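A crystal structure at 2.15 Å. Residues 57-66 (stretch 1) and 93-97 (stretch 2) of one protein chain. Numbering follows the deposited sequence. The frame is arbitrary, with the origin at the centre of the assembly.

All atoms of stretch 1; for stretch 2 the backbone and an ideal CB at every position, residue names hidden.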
# COMPACT_ATOMS: atom_id res chain seq x y z
N GLU A 57 -9.09 -9.74 4.52
CA GLU A 57 -9.60 -8.68 3.65
C GLU A 57 -9.68 -7.35 4.40
O GLU A 57 -9.36 -6.31 3.85
CB GLU A 57 -10.96 -9.07 3.06
CG GLU A 57 -11.37 -8.21 1.84
CD GLU A 57 -10.18 -7.90 0.88
OE1 GLU A 57 -9.66 -8.85 0.26
OE2 GLU A 57 -9.79 -6.71 0.75
N LYS A 58 -10.05 -7.42 5.68
CA LYS A 58 -10.11 -6.25 6.54
C LYS A 58 -8.84 -5.45 6.63
O LYS A 58 -8.90 -4.23 6.75
CB LYS A 58 -10.61 -6.63 7.93
CG LYS A 58 -9.65 -7.39 8.80
CD LYS A 58 -10.39 -7.96 9.99
CE LYS A 58 -9.46 -8.76 10.86
NZ LYS A 58 -10.24 -9.62 11.78
N ASP A 59 -7.69 -6.12 6.55
CA ASP A 59 -6.39 -5.48 6.70
C ASP A 59 -6.08 -4.58 5.51
O ASP A 59 -5.30 -3.63 5.64
CB ASP A 59 -5.28 -6.53 6.83
CG ASP A 59 -5.45 -7.42 8.08
OD1 ASP A 59 -5.86 -6.92 9.14
OD2 ASP A 59 -5.18 -8.64 7.99
N TYR A 60 -6.67 -4.90 4.36
CA TYR A 60 -6.53 -4.04 3.15
C TYR A 60 -7.15 -2.66 3.43
O TYR A 60 -6.65 -1.65 2.97
CB TYR A 60 -7.20 -4.69 1.93
CG TYR A 60 -7.45 -3.72 0.75
CD1 TYR A 60 -6.40 -3.27 -0.05
CD2 TYR A 60 -8.74 -3.25 0.48
CE1 TYR A 60 -6.64 -2.38 -1.11
CE2 TYR A 60 -8.98 -2.36 -0.55
CZ TYR A 60 -7.94 -1.93 -1.33
OH TYR A 60 -8.20 -1.05 -2.35
N PHE A 61 -8.23 -2.64 4.23
CA PHE A 61 -8.88 -1.39 4.59
C PHE A 61 -8.32 -0.69 5.83
O PHE A 61 -8.32 0.55 5.89
CB PHE A 61 -10.38 -1.63 4.78
CG PHE A 61 -11.08 -2.04 3.53
CD1 PHE A 61 -11.36 -3.37 3.27
CD2 PHE A 61 -11.42 -1.09 2.59
CE1 PHE A 61 -12.02 -3.74 2.10
CE2 PHE A 61 -12.06 -1.45 1.43
CZ PHE A 61 -12.37 -2.78 1.19
N THR A 62 -7.87 -1.45 6.82
CA THR A 62 -7.40 -0.85 8.08
C THR A 62 -5.90 -0.52 8.04
O THR A 62 -5.42 0.32 8.82
CB THR A 62 -7.61 -1.81 9.27
OG1 THR A 62 -6.78 -2.99 9.08
CG2 THR A 62 -9.05 -2.21 9.38
N GLY A 63 -5.17 -1.20 7.18
CA GLY A 63 -3.71 -1.11 7.18
C GLY A 63 -3.06 -1.90 8.31
O GLY A 63 -1.87 -1.71 8.59
N GLY A 64 -3.82 -2.77 8.97
CA GLY A 64 -3.29 -3.59 10.06
C GLY A 64 -2.30 -4.64 9.53
O GLY A 64 -2.35 -4.99 8.34
N PRO A 65 -1.39 -5.12 10.40
CA PRO A 65 -0.40 -6.10 9.99
C PRO A 65 -0.93 -7.54 9.96
O PRO A 65 -1.96 -7.87 10.58
CB PRO A 65 0.66 -5.98 11.11
CG PRO A 65 -0.14 -5.69 12.33
CD PRO A 65 -1.25 -4.77 11.84
N CYS A 66 -0.21 -8.41 9.26
CA CYS A 66 -0.47 -9.85 9.37
C CYS A 66 -0.17 -10.26 10.80
O CYS A 66 0.79 -9.75 11.41
CB CYS A 66 0.43 -10.62 8.44
SG CYS A 66 0.01 -10.43 6.70
N UNK A 93 0.49 -11.38 18.09
CA UNK A 93 0.64 -9.95 18.16
C UNK A 93 0.11 -9.33 16.89
O UNK A 93 0.40 -9.82 15.81
CB UNK A 93 2.10 -9.56 18.39
N UNK A 94 -0.69 -8.28 17.05
CA UNK A 94 -1.12 -7.47 15.91
C UNK A 94 -0.66 -6.02 15.98
O UNK A 94 -1.22 -5.17 15.31
CB UNK A 94 -2.65 -7.51 15.80
N UNK A 95 0.36 -5.76 16.77
CA UNK A 95 1.00 -4.45 16.81
C UNK A 95 2.01 -4.38 15.67
O UNK A 95 2.46 -5.41 15.17
CB UNK A 95 1.67 -4.20 18.16
N UNK A 96 2.41 -3.17 15.29
CA UNK A 96 3.29 -3.01 14.14
C UNK A 96 4.78 -2.96 14.50
O UNK A 96 5.62 -2.88 13.62
CB UNK A 96 2.91 -1.73 13.39
N UNK A 97 5.09 -3.01 15.79
CA UNK A 97 6.46 -2.97 16.28
C UNK A 97 6.64 -4.01 17.38
O UNK A 97 6.01 -3.92 18.44
CB UNK A 97 6.81 -1.57 16.79

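Position 93 has extended backbone angles (phi -134°, psi 134°), and its CA-to-CB bond points sideways to stretch 1, with no atom of that stretch within 5.5 Å of the ideal CB. Stretch 1 therefore sets little restriction here, and beta-branched, aromatic or long polar side chains would all suit the extended conformation. The residue is Tyr93; its ring leads away, and its nearest side-chain approach to stretch 1 is Tyr93 CB to Cys66 O, 7.1 Å.

The CA of 94 and the CA of Pro65 are the nearest CA pair across the stretches, 6.1 Å apart. The carbonyl O of 94 already touches the proline ring, 3.2 Å from Pro65 CG, and the ideal CB is 4.7 Å from the same CG. The CB again points sideways, but a long side chain could run past the proline toward the helix, where Asp59 offers a carboxylate and Lys58 a competing positive charge. Aliphatic methylenes would suit the start of this path; at its end a lysine or arginine could answer Asp59, while glutamate or glutamine could meet Lys58. The residue is Lys94, extended from chi2 to chi4. Its NZ stops 4.0 Å from Asp59 OD1, beyond salt-bridge range, and a water joins the two groups instead, donating to Asp59 OD2 (2.5 Å) and accepting from Lys94 NZ (2.9 Å). Lys94 NZ also sits 4.3 Å from Lys58 NZ, so the attraction of Asp59 is set against a like charge.

At position 95 the CA-to-CB bond points away, leaving the backbone to make the contact: the carbonyl O of 95 is 3.9 Å from Pro65 CG. Many polar or charged residues would fit. Glu95 is found, its OE1 hydrogen-bonded elsewhere in the structure.

Position 96 has its ideal CB 5.1 Å from Pro65 CG, pointing sideways. Farther along, the last helical residue, Thr62, and the first residue after the helix, Gly63, present their carbonyl oxygens, so a long side chain ending in a donor would suit, with lysine or arginine the natural candidates. Lys96 fills the role. Its CG packs 4.0 Å from Pro65 CD, its CE passes 4.2 Å from Gly64 CA, and the extended chain brings NZ into a hydrogen bond with Gly63 O (3.1 Å). One water bridges NZ to Thr62 O, and another bridges it to Gly63 O, reinforcing the direct link to Gly63 O.

Position 97 is extended and out of reach, so stretch 1 expresses no preference; the residue is Asp97.

Stretch 2, residues 93-97: YKEKD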
# COMPACT_ATOMS: atom_id res chain seq x y z
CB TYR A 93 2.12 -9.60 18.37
CG TYR A 93 2.54 -9.72 19.82
CD1 TYR A 93 3.02 -10.92 20.36
CD2 TYR A 93 2.42 -8.62 20.67
CE1 TYR A 93 3.38 -11.00 21.72
CE2 TYR A 93 2.77 -8.70 22.00
CZ TYR A 93 3.25 -9.88 22.52
OH TYR A 93 3.58 -9.87 23.88
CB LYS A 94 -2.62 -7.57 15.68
CG LYS A 94 -2.92 -8.48 14.50
CD LYS A 94 -4.39 -8.46 14.11
CE LYS A 94 -4.62 -9.41 12.92
NZ LYS A 94 -6.00 -9.36 12.35
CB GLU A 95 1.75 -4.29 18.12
CG GLU A 95 0.88 -4.02 19.32
CD GLU A 95 1.16 -5.01 20.42
OE1 GLU A 95 2.25 -4.92 21.04
OE2 GLU A 95 0.30 -5.90 20.65
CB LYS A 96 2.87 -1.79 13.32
CG LYS A 96 1.45 -1.93 12.77
CD LYS A 96 0.93 -0.62 12.25
CE LYS A 96 -0.34 -0.87 11.42
NZ LYS A 96 -0.68 0.33 10.62
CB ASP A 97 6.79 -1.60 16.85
CG ASP A 97 6.96 -0.56 15.77
OD1 ASP A 97 8.08 -0.42 15.26
OD2 ASP A 97 5.96 0.13 15.45
O HOH W 1 -8.69 -11.27 13.45
O HOH W 2 -5.45 -10.43 9.76
O HOH W 3 -3.71 0.01 11.36
O HOH W 4 -0.03 0.02 8.26
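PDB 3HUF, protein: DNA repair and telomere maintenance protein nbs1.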